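Local coordinates for hemoglobin subunit alpha (Mustelus griseus, PDB 1GCV), which carries oxygen from the gills to the peripheral tissues, binding it at a haem iron as part of a tetramer of two alpha and two beta chains, at residues K7-I10 and G11-A14; A18-P21 and E22-G25; H79-T82 and L83-H87. All blocks are in the same frame, centred on the assembly; numbering follows the deposited sequence.

Contact 1: K7-I10 and G11-A14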
loop_
_atom_site.group_PDB
_atom_site.type_symbol
_atom_site.label_atom_id
_atom_site.label_comp_id
_atom_site.label_asym_id
_atom_site.label_seq_id
_atom_site.Cartn_x
_atom_site.Cartn_y
_atom_site.Cartn_z
ATOM N N LYS A 7 -11.199 23.569 -8.081
ATOM C CA LYS A 7 -10.192 24.625 -8.084
ATOM C C LYS A 7 -10.518 25.675 -7.027
ATOM O O LYS A 7 -9.622 26.201 -6.367
ATOM C CB LYS A 7 -10.140 25.300 -9.458
ATOM C CG LYS A 7 -9.659 24.407 -10.586
ATOM C CD LYS A 7 -8.565 25.099 -11.371
ATOM C CE LYS A 7 -8.621 24.737 -12.838
ATOM N NZ LYS A 7 -7.790 25.678 -13.640
ATOM N N GLN A 8 -11.804 25.982 -6.877
ATOM C CA GLN A 8 -12.243 26.971 -5.898
ATOM C C GLN A 8 -12.106 26.450 -4.464
ATOM O O GLN A 8 -11.721 27.200 -3.567
ATOM C CB GLN A 8 -13.695 27.384 -6.175
ATOM C CG GLN A 8 -13.845 28.800 -6.742
ATOM C CD GLN A 8 -14.105 28.813 -8.243
ATOM O OE1 GLN A 8 -15.245 28.968 -8.692
ATOM N NE2 GLN A 8 -13.044 28.652 -9.026
ATOM N N THR A 9 -12.421 25.174 -4.246
ATOM C CA THR A 9 -12.300 24.573 -2.913
ATOM C C THR A 9 -10.825 24.505 -2.510
ATOM O O THR A 9 -10.458 24.842 -1.386
ATOM C CB THR A 9 -12.876 23.140 -2.876
ATOM O OG1 THR A 9 -14.221 23.152 -3.366
ATOM C CG2 THR A 9 -12.867 22.601 -1.454
ATOM N N ILE A 10 -9.985 24.067 -3.444
ATOM C CA ILE A 10 -8.552 23.958 -3.206
ATOM C C ILE A 10 -7.966 25.326 -2.850
ATOM O O ILE A 10 -7.262 25.464 -1.852
ATOM C CB ILE A 10 -7.844 23.383 -4.454
ATOM C CG1 ILE A 10 -7.998 21.862 -4.469
ATOM C CG2 ILE A 10 -6.370 23.766 -4.461
ATOM C CD1 ILE A 10 -7.826 21.248 -5.838
ATOM N N GLY A 11 -8.270 26.336 -3.661
ATOM C CA GLY A 11 -7.766 27.672 -3.401
ATOM C C GLY A 11 -8.261 28.197 -2.067
ATOM O O GLY A 11 -7.548 28.916 -1.366
ATOM N N LYS A 12 -9.489 27.836 -1.712
ATOM C CA LYS A 12 -10.073 28.267 -0.450
ATOM C C LYS A 12 -9.355 27.583 0.714
ATOM O O LYS A 12 -9.180 28.179 1.778
ATOM C CB LYS A 12 -11.573 27.933 -0.423
ATOM C CG LYS A 12 -12.244 28.105 0.942
ATOM C CD LYS A 12 -13.590 27.371 1.012
ATOM C CE LYS A 12 -13.598 26.286 2.091
ATOM N NZ LYS A 12 -14.039 24.953 1.571
ATOM N N ILE A 13 -8.934 26.334 0.510
ATOM C CA ILE A 13 -8.233 25.584 1.552
ATOM C C ILE A 13 -6.766 26.013 1.650
ATOM O O ILE A 13 -6.185 25.990 2.736
ATOM C CB ILE A 13 -8.351 24.045 1.319
ATOM C CG1 ILE A 13 -9.658 23.539 1.933
ATOM C CG2 ILE A 13 -7.195 23.300 1.978
ATOM C CD1 ILE A 13 -10.346 22.484 1.119
ATOM N N ALA A 14 -6.172 26.416 0.527
ATOM C CA ALA A 14 -4.786 26.878 0.528
ATOM C C ALA A 14 -4.686 28.198 1.307
ATOM O O ALA A 14 -3.639 28.517 1.877
ATOM C CB ALA A 14 -4.289 27.071 -0.904
#
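Thr9 and Ile13 touch side by side, one helical turn apart and pointing the same way. The methyl CG2 of Thr9 meets CD1 of Ile13 at 3.6 Å. CD1 of Ile13 also lies against the turn itself, 3.4 Å from Thr9 O. The torsion of Thr9 explains the methyl contact: CG2 stands anti to the backbone N, while OG1 sits beside that N (chi1 -54°). OG1 is thereby turned back along the helix and bonds to Cys5 O. Lys12 also runs alongside Thr9. Its chain bends at its far end, and NZ passes 4.0 Å from Thr9 CG2.

Four backbone bonds hold the turn that sets these side chains. Gly11 N bonds to Lys7 O, and Lys12 N to Gln8 O. Ile13 N reaches Thr9 O at 2.9 Å, and Ala14 N reaches Ile10 O at 2.8 Å.

Further out, Ile13 packs on Thr120 and Val124 of helix 118-135, and Thr9 on Thr120. Ile10 rests on Leu127 of that helix and on Ala70 of helix 53-71, which Ala14 also touches. Lys7 makes a salt bridge from NZ to Asp74.

The chemistry is that of an amphipathic helix. Ile10, Ile13 and Ala14 are buried against other helices, Gln8 and Lys12 are exposed, and the Thr9 hydroxyl is satisfied by its own helix.

Contact 2: A18-P21 and E22-G25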
loop_
_atom_site.group_PDB
_atom_site.type_symbol
_atom_site.label_atom_id
_atom_site.label_comp_id
_atom_site.label_asym_id
_atom_site.label_seq_id
_atom_site.Cartn_x
_atom_site.Cartn_y
_atom_site.Cartn_z
ATOM N N ALA A 18 -2.277 28.722 4.660
ATOM C CA ALA A 18 -1.264 29.771 4.557
ATOM C C ALA A 18 -1.172 30.657 5.808
ATOM O O ALA A 18 -0.130 31.253 6.077
ATOM C CB ALA A 18 -1.543 30.631 3.327
ATOM N N LYS A 19 -2.264 30.729 6.566
ATOM C CA LYS A 19 -2.332 31.540 7.782
ATOM C C LYS A 19 -1.304 31.131 8.840
ATOM O O LYS A 19 -0.659 31.982 9.450
ATOM C CB LYS A 19 -3.742 31.463 8.383
ATOM C CG LYS A 19 -4.581 32.719 8.193
ATOM C CD LYS A 19 -4.890 32.963 6.724
ATOM C CE LYS A 19 -5.989 34.004 6.553
ATOM N NZ LYS A 19 -6.867 33.709 5.381
ATOM N N SER A 20 -1.168 29.827 9.063
ATOM C CA SER A 20 -0.216 29.309 10.038
ATOM C C SER A 20 0.359 27.977 9.555
ATOM O O SER A 20 0.017 26.918 10.079
ATOM C CB SER A 20 -0.898 29.128 11.399
ATOM O OG SER A 20 -2.176 28.544 11.260
ATOM N N PRO A 21 1.251 28.020 8.552
ATOM C CA PRO A 21 1.884 26.822 7.984
ATOM C C PRO A 21 2.557 25.888 8.997
ATOM O O PRO A 21 2.364 24.670 8.952
ATOM C CB PRO A 21 2.895 27.382 6.979
ATOM C CG PRO A 21 2.436 28.744 6.678
ATOM C CD PRO A 21 1.722 29.251 7.897
ATOM N N GLU A 22 3.344 26.461 9.903
ATOM C CA GLU A 22 4.064 25.688 10.913
ATOM C C GLU A 22 3.166 24.875 11.857
ATOM O O GLU A 22 3.435 23.704 12.122
ATOM C CB GLU A 22 4.966 26.626 11.726
ATOM C CG GLU A 22 6.314 26.937 11.067
ATOM C CD GLU A 22 6.211 27.945 9.932
ATOM O OE1 GLU A 22 7.063 27.906 9.021
ATOM O OE2 GLU A 22 5.282 28.779 9.940
ATOM N N ALA A 23 2.101 25.495 12.357
ATOM C CA ALA A 23 1.180 24.825 13.273
ATOM C C ALA A 23 0.471 23.648 12.611
ATOM O O ALA A 23 0.448 22.546 13.159
ATOM C CB ALA A 23 0.163 25.821 13.806
ATOM N N TYR A 24 -0.107 23.880 11.436
ATOM C CA TYR A 24 -0.799 22.825 10.700
ATOM C C TYR A 24 0.178 21.714 10.292
ATOM O O TYR A 24 -0.103 20.524 10.475
ATOM C CB TYR A 24 -1.450 23.393 9.434
ATOM C CG TYR A 24 -2.695 24.215 9.669
ATOM C CD1 TYR A 24 -2.738 25.561 9.312
ATOM C CD2 TYR A 24 -3.839 23.647 10.224
ATOM C CE1 TYR A 24 -3.884 26.318 9.497
ATOM C CE2 TYR A 24 -4.994 24.400 10.413
ATOM C CZ TYR A 24 -5.007 25.732 10.047
ATOM O OH TYR A 24 -6.145 26.482 10.217
ATOM N N GLY A 25 1.319 22.116 9.733
ATOM C CA GLY A 25 2.316 21.163 9.287
ATOM C C GLY A 25 2.880 20.320 10.406
ATOM O O GLY A 25 3.137 19.128 10.222
#
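Ser20 and Tyr24 meet where one helix ends and the next begins. Two backbone hydrogen bonds span the first turn of the new helix. Gly25 N bonds to Pro21 O at 2.9 Å, with an N-H...O angle of 157°. Tyr24 N points almost straight at Ser20 O, but at 3.3 Å this bond is weak.

The van der Waals contacts centre on CD1 and CE1 of the Tyr24 ring. CD1 lies 3.2 Å from Ser20 O, which approaches the ring obliquely. CE1 lies 3.3 Å from Ser20 OG. The hydroxyl gets there because chi1 of Ser20 is 43°, which sets OG between the backbone N and the carbonyl carbon. Ser20 holds the N-cap position, yet its side chain makes no capping bond; OG lies by the tyrosine ring instead. On another side of the turn, OE2 of Glu22 comes within 4.1 Å of Pro21 CB, its chain bent at chi2 (77°).

The charged contact leads out of the turn: Glu22 OE2 forms a salt bridge with Arg64.

Pro21, buried, opens helix 21-35, where the first turn asks for no N-H bond from it. Its ring touches Arg64 of helix 53-71, and Glu22 touches Gln56 there. Tyr24 leans back on Val16 and Leu17 of helix 4-19 and meets the ring of His112 edge-to-face. This AB corner of the globin fold, between helices 4-19 and 21-35, packs against helix 53-71.

Contact 3: H79-T82 and L83-H87. With HEM (protoporphyrin IX containing Fe), chain E.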
loop_
_atom_site.group_PDB
_atom_site.type_symbol
_atom_site.label_atom_id
_atom_site.label_comp_id
_atom_site.label_asym_id
_atom_site.label_seq_id
_atom_site.Cartn_x
_atom_site.Cartn_y
_atom_site.Cartn_z
ATOM N N HIS A 79 5.970 22.774 -11.861
ATOM C CA HIS A 79 6.111 23.473 -10.587
ATOM C C HIS A 79 6.777 22.647 -9.479
ATOM O O HIS A 79 7.611 23.169 -8.732
ATOM C CB HIS A 79 4.744 23.965 -10.103
ATOM C CG HIS A 79 4.746 24.437 -8.683
ATOM N ND1 HIS A 79 5.251 25.662 -8.307
ATOM C CD2 HIS A 79 4.328 23.836 -7.543
ATOM C CE1 HIS A 79 5.145 25.796 -6.997
ATOM N NE2 HIS A 79 4.589 24.702 -6.510
ATOM N N LEU A 80 6.416 21.369 -9.369
ATOM C CA LEU A 80 6.981 20.504 -8.331
ATOM C C LEU A 80 8.239 19.752 -8.767
ATOM O O LEU A 80 8.752 18.915 -8.026
ATOM C CB LEU A 80 5.929 19.493 -7.857
ATOM C CG LEU A 80 4.790 20.004 -6.969
ATOM C CD1 LEU A 80 3.720 18.923 -6.860
ATOM C CD2 LEU A 80 5.322 20.378 -5.594
ATOM N N GLU A 81 8.735 20.053 -9.963
ATOM C CA GLU A 81 9.925 19.397 -10.491
ATOM C C GLU A 81 11.125 19.484 -9.552
ATOM O O GLU A 81 11.766 18.469 -9.257
ATOM C CB GLU A 81 10.296 19.999 -11.843
ATOM C CG GLU A 81 11.734 19.752 -12.253
ATOM C CD GLU A 81 11.947 19.914 -13.742
ATOM O OE1 GLU A 81 11.672 18.952 -14.492
ATOM O OE2 GLU A 81 12.390 21.004 -14.160
ATOM N N THR A 82 11.440 20.688 -9.087
ATOM C CA THR A 82 12.576 20.838 -8.191
ATOM C C THR A 82 12.350 20.040 -6.914
ATOM O O THR A 82 13.267 19.392 -6.418
ATOM C CB THR A 82 12.836 22.313 -7.823
ATOM O OG1 THR A 82 13.001 23.082 -9.019
ATOM C CG2 THR A 82 14.107 22.433 -7.001
ATOM N N LEU A 83 11.128 20.082 -6.389
ATOM C CA LEU A 83 10.802 19.351 -5.171
ATOM C C LEU A 83 10.852 17.844 -5.423
ATOM O O LEU A 83 11.219 17.075 -4.538
ATOM C CB LEU A 83 9.416 19.754 -4.661
ATOM C CG LEU A 83 9.137 19.672 -3.155
ATOM C CD1 LEU A 83 10.336 20.153 -2.362
ATOM C CD2 LEU A 83 7.916 20.520 -2.827
ATOM N N ALA A 84 10.488 17.427 -6.632
ATOM C CA ALA A 84 10.506 16.013 -6.993
ATOM C C ALA A 84 11.945 15.517 -7.113
ATOM O O ALA A 84 12.257 14.391 -6.729
ATOM C CB ALA A 84 9.769 15.794 -8.308
ATOM N N LEU A 85 12.822 16.359 -7.651
ATOM C CA LEU A 85 14.223 15.992 -7.791
ATOM C C LEU A 85 14.881 15.867 -6.420
ATOM O O LEU A 85 15.729 15.000 -6.210
ATOM C CB LEU A 85 14.964 17.038 -8.619
ATOM C CG LEU A 85 14.731 16.940 -10.122
ATOM C CD1 LEU A 85 15.337 18.149 -10.814
ATOM C CD2 LEU A 85 15.340 15.648 -10.640
ATOM N N THR A 86 14.482 16.730 -5.489
ATOM C CA THR A 86 15.033 16.719 -4.131
ATOM C C THR A 86 14.747 15.440 -3.333
ATOM O O THR A 86 15.634 14.918 -2.658
ATOM C CB THR A 86 14.513 17.916 -3.306
ATOM O OG1 THR A 86 14.886 19.138 -3.948
ATOM C CG2 THR A 86 15.101 17.892 -1.899
ATOM N N HIS A 87 13.512 14.944 -3.402
ATOM C CA HIS A 87 13.139 13.729 -2.679
ATOM C C HIS A 87 13.680 12.471 -3.357
ATOM O O HIS A 87 14.168 11.556 -2.690
ATOM C CB HIS A 87 11.613 13.621 -2.568
ATOM C CG HIS A 87 11.061 14.541 -1.511
ATOM N ND1 HIS A 87 10.839 15.862 -1.848
ATOM C CD2 HIS A 87 10.781 14.268 -0.176
ATOM C CE1 HIS A 87 10.448 16.415 -0.701
ATOM N NE2 HIS A 87 10.393 15.554 0.262
HETATM C CHA HEM E . 12.305 18.187 2.849
HETATM C CHB HEM E . 7.878 18.989 0.991
HETATM C CHC HEM E . 6.607 14.412 2.157
HETATM C CHD HEM E . 10.956 13.693 4.174
HETATM C C1A HEM E . 11.203 18.783 2.197
HETATM C C2A HEM E . 11.111 20.181 1.820
HETATM C C3A HEM E . 9.880 20.421 1.350
HETATM C C4A HEM E . 9.186 19.163 1.422
HETATM C CMA HEM E . 9.344 21.736 0.783
HETATM C CAA HEM E . 12.216 21.204 1.884
HETATM C CBA HEM E . 13.218 20.857 0.811
HETATM C CGA HEM E . 14.449 21.734 0.861
HETATM O O1A HEM E . 15.079 21.825 1.941
HETATM O O2A HEM E . 14.784 22.331 -0.186
HETATM C C1B HEM E . 7.182 17.779 1.086
HETATM C C2B HEM E . 5.788 17.606 0.676
HETATM C C3B HEM E . 5.428 16.309 0.967
HETATM C C4B HEM E . 6.608 15.692 1.584
HETATM C CMB HEM E . 4.924 18.657 -0.023
HETATM C CAB HEM E . 4.218 15.662 0.672
HETATM C CBB HEM E . 2.966 16.196 0.994
HETATM C C1C HEM E . 7.682 13.845 2.834
HETATM C C2C HEM E . 7.607 12.589 3.564
HETATM C C3C HEM E . 8.848 12.381 4.103
HETATM C C4C HEM E . 9.658 13.519 3.737
HETATM C CMC HEM E . 6.354 11.725 3.715
HETATM C CAC HEM E . 9.327 11.296 4.829
HETATM C CBC HEM E . 8.672 10.667 5.897
HETATM C C1D HEM E . 11.710 14.830 3.926
HETATM C C2D HEM E . 13.041 15.012 4.468
HETATM C C3D HEM E . 13.390 16.278 4.138
HETATM C C4D HEM E . 12.311 16.880 3.360
HETATM C CMD HEM E . 13.891 13.986 5.224
HETATM C CAD HEM E . 14.686 16.930 4.560
HETATM C CBD HEM E . 14.445 17.671 5.860
HETATM C CGD HEM E . 15.547 18.658 6.177
HETATM O O1D HEM E . 16.228 19.122 5.233
HETATM O O2D HEM E . 15.727 18.968 7.373
HETATM N NA HEM E . 10.003 18.138 1.935
HETATM N NB HEM E . 7.705 16.586 1.611
HETATM N NC HEM E . 8.949 14.430 2.946
HETATM N ND HEM E . 11.272 15.958 3.202
HETATM FE FE HEM E . 9.571 16.187 2.179
HETATM O O HOH W 1 9.295 22.184 -6.830
#
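Leu80 and Leu83 cross at an angle, their CD2 methyls 3.8 Å apart. CG of Leu83, held anti to the backbone N (chi1 -151°), carries one methyl to Leu80 and the other to the haem: CD1 lies 3.7 Å from the haem methyl CMA. One leucine thus touches both Leu80 and the haem.

The His87 ring is held through both of its ring nitrogens. ND1 gives a nearly straight hydrogen bond to Leu83 O at 3.0 Å, and that oxygen lies in the ring plane. NE2 binds the haem iron at 2.2 Å. Together they limit the rotation of the imidazole, and the bond to Leu83 O probably makes it a stronger donor to iron.

Thr86 turns back on Thr82. Its OG1 bonds to Thr82 O at 3.0 Å, and its N bonds to the same oxygen from the opposite face of the carbonyl plane. Glu81 and Leu85 run side by side, and Glu81 OE1 pairs with Arg138.

At the helix start, a water accepts from Leu83 N and donates to His79 O.

This is the proximal side of the globin haem pocket. Helix 81-91 is the F helix, and His87 is the proximal histidine.

All three contacts are local and partly buried; contacts 1 and 3 lie along helices and contact 2 spans a corner. Contacts 1 and 2 share helix 4-19. Contact 3 is on helix 81-91, its centre about 22 Å from that of contact 1 and about 21 Å from that of contact 2. In order, the buried residues are Ile10, Ile13 and Ala14; Pro21 and Gly25; Leu80, Ala84 and His87. Exposed are Gln8 and Lys12; Ala23; Thr82 and Leu85. Contact 1 lies away from the annotated sites. Each contact sends one charged side chain to a salt bridge outside it; contact 2 differs in its proline start. Contact 3 alone holds a metal ligand. Helix 53-71 touches all three.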